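Local coordinates for Rbsd/fucu transport protein family protein (Streptococcus pneumoniae, PDB 4A34), which binds L-fucose and, as a fucose mutarotase, probably speeds the interconversion of the sugar's alpha and beta anomers, at residues Ser69-Met74 with Leu100-Tyr105. Sequence-based numbering, arbitrary orientation.
Sequences SSIQFM and LKTITY
I71, Q72 and F73 pair in parallel register with I103, T104 and Y105, the short strand axes approaching to 4.6 Å at 33°. Between the two segments T104 supplies both backbone bonds: its N donates to I71 O (3.0 Å) and its O accepts from F73 N. At the start of the strands, hydroxyls tie the two segments together. S69 OG, anti to its backbone N, donates to T102 O at 2.7 Å, nearly in line with that carbonyl, and accepts from the side-chain amide of Q72, whose NE2 meets it at 2.8 Å in the amide plane. T104 OG1 also lies 2.7 Å from S69 OG. Q72 CG passes T104 OG1 on the same sheet face, and beyond it the Q72 chain bends at chi2 (85°). Next to this cluster, T102 OG1 takes the N-H of S70 at 2.8 Å and is also hydrogen-bonded to D68 O, while T102 CG2 touches the tip of I71, CD1. The other face is apolar. I71 CG2 rests against I103 CG1, and I103 CG2 sits over one face of the F73 ring, displaced toward its rim, in a CH-pi contact 4.0 Å from the centroid. The F73 and Y105 side chains run side by side, but their rings meet obliquely, planes at 77°, with F73 CD2 3.5 Å from Y105 CE2. W86 of helix 85-93 meets both rings, and I93 of the same helix touches I71 and I103, which places this helix against the apolar face as the crossover of a beta-alpha-beta unit. Within the chain, strand 103-106 is an outermost strand of the mixed sheet; strand 71-74 lies between it and antiparallel strand 133-136, while R114 of helix 108-116 contacts Q72 on the polar face.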
ATOM      1  N   SER I  69     -19.476  12.274  32.046  1.00 41.16           N
ATOM      2  CA  SER I  69     -20.263  11.714  30.957  1.00 40.77           C
ATOM      3  C   SER I  69     -19.497  10.652  30.167  1.00 40.53           C
ATOM      4  O   SER I  69     -18.514  10.956  29.480  1.00 40.47           O
ATOM      5  CB  SER I  69     -20.757  12.819  30.024  1.00 40.66           C
ATOM      6  OG  SER I  69     -21.683  12.295  29.087  1.00 40.79           O
ATOM      7  N   SER I  70     -19.961   9.408  30.271  1.00 39.87           N
ATOM      8  CA  SER I  70     -19.391   8.317  29.498  1.00 39.23           C
ATOM      9  C   SER I  70     -20.263   7.998  28.285  1.00 38.51           C
ATOM     10  O   SER I  70     -19.858   7.233  27.408  1.00 38.36           O
ATOM     11  CB  SER I  70     -19.207   7.077  30.375  1.00 39.36           C
ATOM     12  OG  SER I  70     -20.438   6.400  30.548  1.00 40.36           O
ATOM     13  N   ILE I  71     -21.459   8.590  28.246  1.00 37.79           N
ATOM     14  CA  ILE I  71     -22.428   8.374  27.159  1.00 36.96           C
ATOM     15  C   ILE I  71     -22.987   9.712  26.656  1.00 36.82           C
ATOM     16  O   ILE I  71     -23.327  10.590  27.452  1.00 36.82           O
ATOM     17  CB  ILE I  71     -23.579   7.433  27.616  1.00 36.93           C
ATOM     18  CG1 ILE I  71     -23.044   6.033  27.929  1.00 36.21           C
ATOM     19  CG2 ILE I  71     -24.677   7.339  26.573  1.00 36.27           C
ATOM     20  CD1 ILE I  71     -23.869   5.278  28.929  1.00 35.38           C
ATOM     21  N   GLN I  72     -23.056   9.873  25.338  1.00 36.58           N
ATOM     22  CA  GLN I  72     -23.616  11.085  24.745  1.00 36.50           C
ATOM     23  C   GLN I  72     -24.642  10.753  23.681  1.00 36.62           C
ATOM     24  O   GLN I  72     -24.433   9.856  22.866  1.00 36.85           O
ATOM     25  CB  GLN I  72     -22.532  11.970  24.122  1.00 36.37           C
ATOM     26  CG  GLN I  72     -21.592  12.648  25.097  1.00 36.06           C
ATOM     27  CD  GLN I  72     -20.437  11.757  25.481  1.00 36.45           C
ATOM     28  OE1 GLN I  72     -19.649  11.327  24.629  1.00 36.27           O
ATOM     29  NE2 GLN I  72     -20.334  11.459  26.770  1.00 36.43           N
ATOM     30  N   PHE I  73     -25.756  11.476  23.687  1.00 36.88           N
ATOM     31  CA  PHE I  73     -26.709  11.385  22.594  1.00 37.37           C
ATOM     32  C   PHE I  73     -26.622  12.664  21.773  1.00 37.79           C
ATOM     33  O   PHE I  73     -25.925  13.598  22.161  1.00 37.90           O
ATOM     34  CB  PHE I  73     -28.138  11.137  23.090  1.00 37.35           C
ATOM     35  CG  PHE I  73     -28.314   9.865  23.883  1.00 36.92           C
ATOM     36  CD1 PHE I  73     -27.427   8.802  23.762  1.00 37.34           C
ATOM     37  CD2 PHE I  73     -29.404   9.721  24.733  1.00 36.95           C
ATOM     38  CE1 PHE I  73     -27.607   7.627  24.498  1.00 36.99           C
ATOM     39  CE2 PHE I  73     -29.590   8.551  25.470  1.00 36.94           C
ATOM     40  CZ  PHE I  73     -28.688   7.506  25.356  1.00 36.35           C
ATOM     41  N   MET I  74     -27.292  12.689  20.628  1.00 38.48           N
ATOM     42  CA  MET I  74     -27.325  13.882  19.796  1.00 39.55           C
ATOM     43  C   MET I  74     -28.660  14.571  19.998  1.00 40.38           C
ATOM     44  O   MET I  74     -29.701  14.011  19.657  1.00 40.28           O
ATOM     45  CB  MET I  74     -27.130  13.526  18.320  1.00 39.44           C
ATOM     46  CG  MET I  74     -27.302  14.709  17.363  1.00 39.54           C
ATOM     47  SD  MET I  74     -27.244  14.259  15.616  1.00 40.04           S
ATOM     48  CE  MET I  74     -25.484  13.999  15.388  1.00 39.79           C
ATOM     49  N   LEU I 100     -27.860   6.620  34.923  1.00 49.34           N
ATOM     50  CA  LEU I 100     -28.295   7.440  33.791  1.00 48.88           C
ATOM     51  C   LEU I 100     -27.774   8.882  33.851  1.00 48.86           C
ATOM     52  O   LEU I 100     -27.836   9.615  32.865  1.00 48.92           O
ATOM     53  CB  LEU I 100     -29.818   7.430  33.657  1.00 48.76           C
ATOM     54  CG  LEU I 100     -30.552   6.148  33.241  1.00 48.33           C
ATOM     55  CD1 LEU I 100     -32.031   6.450  33.077  1.00 47.31           C
ATOM     56  CD2 LEU I 100     -29.997   5.543  31.960  1.00 47.82           C
ATOM     57  N   LYS I 101     -27.250   9.270  35.012  1.00 48.75           N
ATOM     58  CA  LYS I 101     -26.651  10.591  35.215  1.00 48.60           C
ATOM     59  C   LYS I 101     -25.440  10.843  34.304  1.00 48.35           C
ATOM     60  O   LYS I 101     -25.064  11.999  34.074  1.00 48.61           O
ATOM     61  CB  LYS I 101     -26.259  10.780  36.690  1.00 48.50           C
ATOM     62  N   THR I 102     -24.842   9.769  33.790  1.00 47.63           N
ATOM     63  CA  THR I 102     -23.677   9.876  32.909  1.00 46.89           C
ATOM     64  C   THR I 102     -24.035  10.278  31.475  1.00 46.54           C
ATOM     65  O   THR I 102     -23.159  10.702  30.717  1.00 46.72           O
ATOM     66  CB  THR I 102     -22.831   8.568  32.898  1.00 46.85           C
ATOM     67  OG1 THR I 102     -21.488   8.865  32.500  1.00 46.35           O
ATOM     68  CG2 THR I 102     -23.416   7.545  31.949  1.00 46.14           C
ATOM     69  N   ILE I 103     -25.308  10.136  31.100  1.00 45.90           N
ATOM     70  CA  ILE I 103     -25.768  10.541  29.769  1.00 45.32           C
ATOM     71  C   ILE I 103     -25.820  12.061  29.657  1.00 45.20           C
ATOM     72  O   ILE I 103     -26.431  12.727  30.501  1.00 45.79           O
ATOM     73  CB  ILE I 103     -27.160   9.959  29.414  1.00 45.22           C
ATOM     74  CG1 ILE I 103     -27.107   8.431  29.348  1.00 44.90           C
ATOM     75  CG2 ILE I 103     -27.670  10.536  28.076  1.00 44.88           C
ATOM     76  CD1 ILE I 103     -28.457   7.766  29.213  1.00 44.16           C
ATOM     77  N   THR I 104     -25.161  12.604  28.635  1.00 44.51           N
ATOM     78  CA  THR I 104     -25.286  14.023  28.298  1.00 43.67           C
ATOM     79  C   THR I 104     -25.672  14.145  26.826  1.00 43.27           C
ATOM     80  O   THR I 104     -25.760  13.141  26.121  1.00 43.06           O
ATOM     81  CB  THR I 104     -24.009  14.850  28.634  1.00 43.76           C
ATOM     82  OG1 THR I 104     -22.904  14.399  27.847  1.00 43.88           O
ATOM     83  CG2 THR I 104     -23.648  14.747  30.126  1.00 43.53           C
ATOM     84  N   TYR I 105     -25.932  15.367  26.371  1.00 42.84           N
ATOM     85  CA  TYR I 105     -26.503  15.586  25.044  1.00 42.51           C
ATOM     86  C   TYR I 105     -25.746  16.676  24.301  1.00 42.38           C
ATOM     87  O   TYR I 105     -25.468  17.740  24.854  1.00 42.49           O
ATOM     88  CB  TYR I 105     -27.996  15.931  25.155  1.00 42.44           C
ATOM     89  CG  TYR I 105     -28.802  14.888  25.909  1.00 42.67           C
ATOM     90  CD1 TYR I 105     -28.849  14.889  27.305  1.00 42.76           C
ATOM     91  CD2 TYR I 105     -29.504  13.892  25.228  1.00 42.90           C
ATOM     92  CE1 TYR I 105     -29.576  13.926  28.009  1.00 43.72           C
ATOM     93  CE2 TYR I 105     -30.246  12.925  25.920  1.00 43.60           C
ATOM     94  CZ  TYR I 105     -30.277  12.946  27.313  1.00 43.93           C
ATOM     95  OH  TYR I 105     -30.996  11.990  28.013  1.00 43.39           O
TER